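Local coordinates for phosphodiesterase (Salpingoeca rosetta, PDB 7D7P), which belongs to the cyclic nucleotide phosphodiesterase family, with an all-helical domain of the HD superfamily that holds zinc and magnesium ions, at residues A[132-137]-A[204-209]. Numbering follows the deposited sequence.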
ATOM      1  N   THR A 132       0.020  27.075 -23.752  1.00 23.27           N
ATOM      2  CA  THR A 132       0.225  28.324 -24.468  1.00 21.67           C
ATOM      3  C   THR A 132       1.305  29.157 -23.786  1.00 23.47           C
ATOM      4  O   THR A 132       1.716  28.891 -22.655  1.00 19.23           O
ATOM      5  CB  THR A 132      -1.078  29.122 -24.563  1.00 20.39           C
ATOM      6  OG1 THR A 132      -1.317  29.801 -23.322  1.00 22.49           O
ATOM      7  CG2 THR A 132      -2.250  28.200 -24.873  1.00 24.83           C
ATOM      8  N   GLU A 133       1.761  30.188 -24.500  1.00 21.06           N
ATOM      9  CA  GLU A 133       2.804  31.059 -23.969  1.00 18.92           C
ATOM     10  C   GLU A 133       2.338  31.781 -22.713  1.00 21.97           C
ATOM     11  O   GLU A 133       3.094  31.904 -21.743  1.00 18.43           O
ATOM     12  CB  GLU A 133       3.233  32.066 -25.036  1.00 29.49           C
ATOM     13  CG  GLU A 133       4.599  32.673 -24.793  1.00 31.33           C
ATOM     14  CD  GLU A 133       5.714  31.666 -24.970  1.00 40.51           C
ATOM     15  OE1 GLU A 133       5.629  30.844 -25.908  1.00 43.11           O
ATOM     16  OE2 GLU A 133       6.674  31.694 -24.172  1.00 37.95           O
ATOM     17  N   VAL A 134       1.096  32.269 -22.712  1.00 20.58           N
ATOM     18  CA  VAL A 134       0.583  32.979 -21.544  1.00 18.23           C
ATOM     19  C   VAL A 134       0.423  32.024 -20.367  1.00 21.97           C
ATOM     20  O   VAL A 134       0.766  32.361 -19.227  1.00 22.29           O
ATOM     21  CB  VAL A 134      -0.737  33.694 -21.891  1.00 24.34           C
ATOM     22  CG1 VAL A 134      -1.442  34.166 -20.627  1.00 19.50           C
ATOM     23  CG2 VAL A 134      -0.477  34.868 -22.825  1.00 26.24           C
ATOM     24  N   GLU A 135      -0.081  30.813 -20.622  1.00 18.89           N
ATOM     25  CA  GLU A 135      -0.237  29.834 -19.549  1.00 16.05           C
ATOM     26  C   GLU A 135       1.111  29.396 -18.986  1.00 18.74           C
ATOM     27  O   GLU A 135       1.209  29.089 -17.794  1.00 21.95           O
ATOM     28  CB  GLU A 135      -1.027  28.624 -20.050  1.00 19.53           C
ATOM     29  CG  GLU A 135      -2.482  28.929 -20.389  1.00 14.04           C
ATOM     30  CD  GLU A 135      -3.125  27.858 -21.251  1.00 22.35           C
ATOM     31  OE1 GLU A 135      -2.405  26.946 -21.716  1.00 15.91           O
ATOM     32  OE2 GLU A 135      -4.353  27.933 -21.470  1.00 22.05           O
ATOM     33  N   LEU A 136       2.153  29.366 -19.818  1.00 17.21           N
ATOM     34  CA  LEU A 136       3.483  29.027 -19.323  1.00 21.69           C
ATOM     35  C   LEU A 136       3.987  30.081 -18.348  1.00 20.39           C
ATOM     36  O   LEU A 136       4.485  29.752 -17.264  1.00 19.35           O
ATOM     37  CB  LEU A 136       4.455  28.866 -20.493  1.00 18.19           C
ATOM     38  CG  LEU A 136       5.909  28.559 -20.130  1.00 19.04           C
ATOM     39  CD1 LEU A 136       6.014  27.234 -19.389  1.00 14.79           C
ATOM     40  CD2 LEU A 136       6.784  28.557 -21.379  1.00 26.31           C
ATOM     41  N   LEU A 137       3.866  31.360 -18.719  1.00 16.15           N
ATOM     42  CA  LEU A 137       4.230  32.437 -17.804  1.00 20.00           C
ATOM     43  C   LEU A 137       3.399  32.378 -16.529  1.00 14.44           C
ATOM     44  O   LEU A 137       3.917  32.617 -15.432  1.00 15.69           O
ATOM     45  CB  LEU A 137       4.058  33.790 -18.496  1.00 17.92           C
ATOM     46  CG  LEU A 137       4.253  35.047 -17.645  1.00 17.72           C
ATOM     47  CD1 LEU A 137       5.691  35.152 -17.153  1.00 16.51           C
ATOM     48  CD2 LEU A 137       3.855  36.294 -18.427  1.00 15.99           C
ATOM     49  N   LYS A 204      -6.411  38.083 -18.538  1.00 23.43           N
ATOM     50  CA  LYS A 204      -7.576  37.373 -18.016  1.00 23.11           C
ATOM     51  C   LYS A 204      -7.327  35.871 -17.954  1.00 23.04           C
ATOM     52  O   LYS A 204      -7.721  35.208 -16.987  1.00 20.62           O
ATOM     53  CB  LYS A 204      -8.807  37.678 -18.871  1.00 24.00           C
ATOM     54  CG  LYS A 204      -9.382  39.072 -18.658  1.00 33.42           C
ATOM     55  CD  LYS A 204     -10.649  39.288 -19.473  1.00 43.35           C
ATOM     56  CE  LYS A 204     -11.821  38.515 -18.891  1.00 42.60           C
ATOM     57  NZ  LYS A 204     -12.247  39.060 -17.570  1.00 49.82           N
ATOM     58  N   ARG A 205      -6.678  35.314 -18.979  1.00 17.94           N
ATOM     59  CA  ARG A 205      -6.355  33.891 -18.952  1.00 24.09           C
ATOM     60  C   ARG A 205      -5.253  33.601 -17.938  1.00 21.18           C
ATOM     61  O   ARG A 205      -5.331  32.616 -17.193  1.00 17.27           O
ATOM     62  CB  ARG A 205      -5.952  33.420 -20.351  1.00 19.13           C
ATOM     63  CG  ARG A 205      -5.539  31.960 -20.434  1.00 17.59           C
ATOM     64  CD  ARG A 205      -6.674  31.024 -20.044  1.00 22.37           C
ATOM     65  NE  ARG A 205      -6.310  29.625 -20.245  1.00 23.12           N
ATOM     66  CZ  ARG A 205      -7.089  28.593 -19.936  1.00 23.49           C
ATOM     67  NH1 ARG A 205      -8.288  28.796 -19.407  1.00 30.39           N
ATOM     68  NH2 ARG A 205      -6.670  27.355 -20.159  1.00 26.13           N
ATOM     69  N   LEU A 206      -4.232  34.461 -17.885  1.00 14.38           N
ATOM     70  CA  LEU A 206      -3.168  34.296 -16.898  1.00 24.75           C
ATOM     71  C   LEU A 206      -3.714  34.349 -15.476  1.00 21.42           C
ATOM     72  O   LEU A 206      -3.319  33.547 -14.620  1.00 21.70           O
ATOM     73  CB  LEU A 206      -2.098  35.369 -17.097  1.00 16.32           C
ATOM     74  CG  LEU A 206      -0.989  35.409 -16.041  1.00 18.92           C
ATOM     75  CD1 LEU A 206       0.376  35.319 -16.702  1.00 15.87           C
ATOM     76  CD2 LEU A 206      -1.089  36.666 -15.189  1.00 13.94           C
ATOM     77  N   ARG A 207      -4.621  35.291 -15.204  1.00 16.47           N
ATOM     78  CA  ARG A 207      -5.212  35.390 -13.873  1.00 16.14           C
ATOM     79  C   ARG A 207      -6.039  34.152 -13.547  1.00 18.77           C
ATOM     80  O   ARG A 207      -5.969  33.626 -12.430  1.00 15.36           O
ATOM     81  CB  ARG A 207      -6.066  36.656 -13.776  1.00 18.23           C
ATOM     82  CG  ARG A 207      -6.821  36.819 -12.467  1.00 17.16           C
ATOM     83  CD  ARG A 207      -7.178  38.283 -12.219  1.00 20.09           C
ATOM     84  NE  ARG A 207      -8.115  38.457 -11.110  1.00 21.25           N
ATOM     85  CZ  ARG A 207      -7.764  38.467  -9.826  1.00 24.60           C
ATOM     86  NH1 ARG A 207      -6.494  38.309  -9.480  1.00 16.05           N
ATOM     87  NH2 ARG A 207      -8.686  38.633  -8.886  1.00 13.64           N
ATOM     88  N   ALA A 208      -6.820  33.665 -14.516  1.00 13.61           N
ATOM     89  CA  ALA A 208      -7.628  32.472 -14.287  1.00 23.29           C
ATOM     90  C   ALA A 208      -6.756  31.251 -14.020  1.00 21.71           C
ATOM     91  O   ALA A 208      -7.093  30.413 -13.176  1.00 18.12           O
ATOM     92  CB  ALA A 208      -8.545  32.224 -15.483  1.00 13.47           C
ATOM     93  N   VAL A 209      -5.631  31.136 -14.729  1.00 12.83           N
ATOM     94  CA  VAL A 209      -4.747  29.990 -14.542  1.00 21.83           C
ATOM     95  C   VAL A 209      -4.094  30.033 -13.166  1.00 17.00           C
ATOM     96  O   VAL A 209      -4.009  29.013 -12.473  1.00 16.19           O
ATOM     97  CB  VAL A 209      -3.698  29.937 -15.669  1.00 19.13           C
ATOM     98  CG1 VAL A 209      -2.580  28.973 -15.314  1.00 19.79           C
ATOM     99  CG2 VAL A 209      -4.351  29.532 -16.984  1.00 20.38           C
TER
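Glu135 and Arg205 meet in a salt bridge in which two of the guanidinium nitrogens, NE and NH2, reach the same carboxylate oxygen. Arg205 presents them side-on to OE2 of Glu135: the NE–OE2 bond is 2.9 Å long and uses the anti lone pair, whereas NH2, 2.7 Å from OE2, comes from above the carboxylate plane. OE2 lies almost in the guanidinium plane, but the two flat groups are turned 46° apart, and both N-H...O angles are well off straight as they share the one acceptor. CG of Arg205 is anti to its backbone N (chi1 178°), and a bend at chi2 then sets CD. CG2 of Val209 covers one face of the guanidinium, 3.8 Å from its plane and offset toward the rim, and also touches CG of Glu135.

Beside the ionic pair, Leu206 touches two residues of 132-137 with different atoms. The side chains of Val134 and Leu206 cross at about a right angle, with Val134 CG1 3.8 Å from Leu206 CB, and CG of Leu137 rests 4.0 Å from Leu206 CD1.

The other carboxylate oxygen of Glu135, OE1, accepts from Thr132 N and pairs with Arg248 of helix 245-260. Glu135 N in turn donates to Thr132 OG1 (3.1 Å), closing a capping box that fixes the glutamate at the helix start. Two arginines around this largely buried carboxylate would probably favour its charged form. The axes of segments 133-137 and 204-209 cross at -42° with a closest approach of 8.8 Å, an interhelical packing with a capping-box glutamate salt-bridged to the neighbouring helix, within the all-helical phosphodiesterase fold.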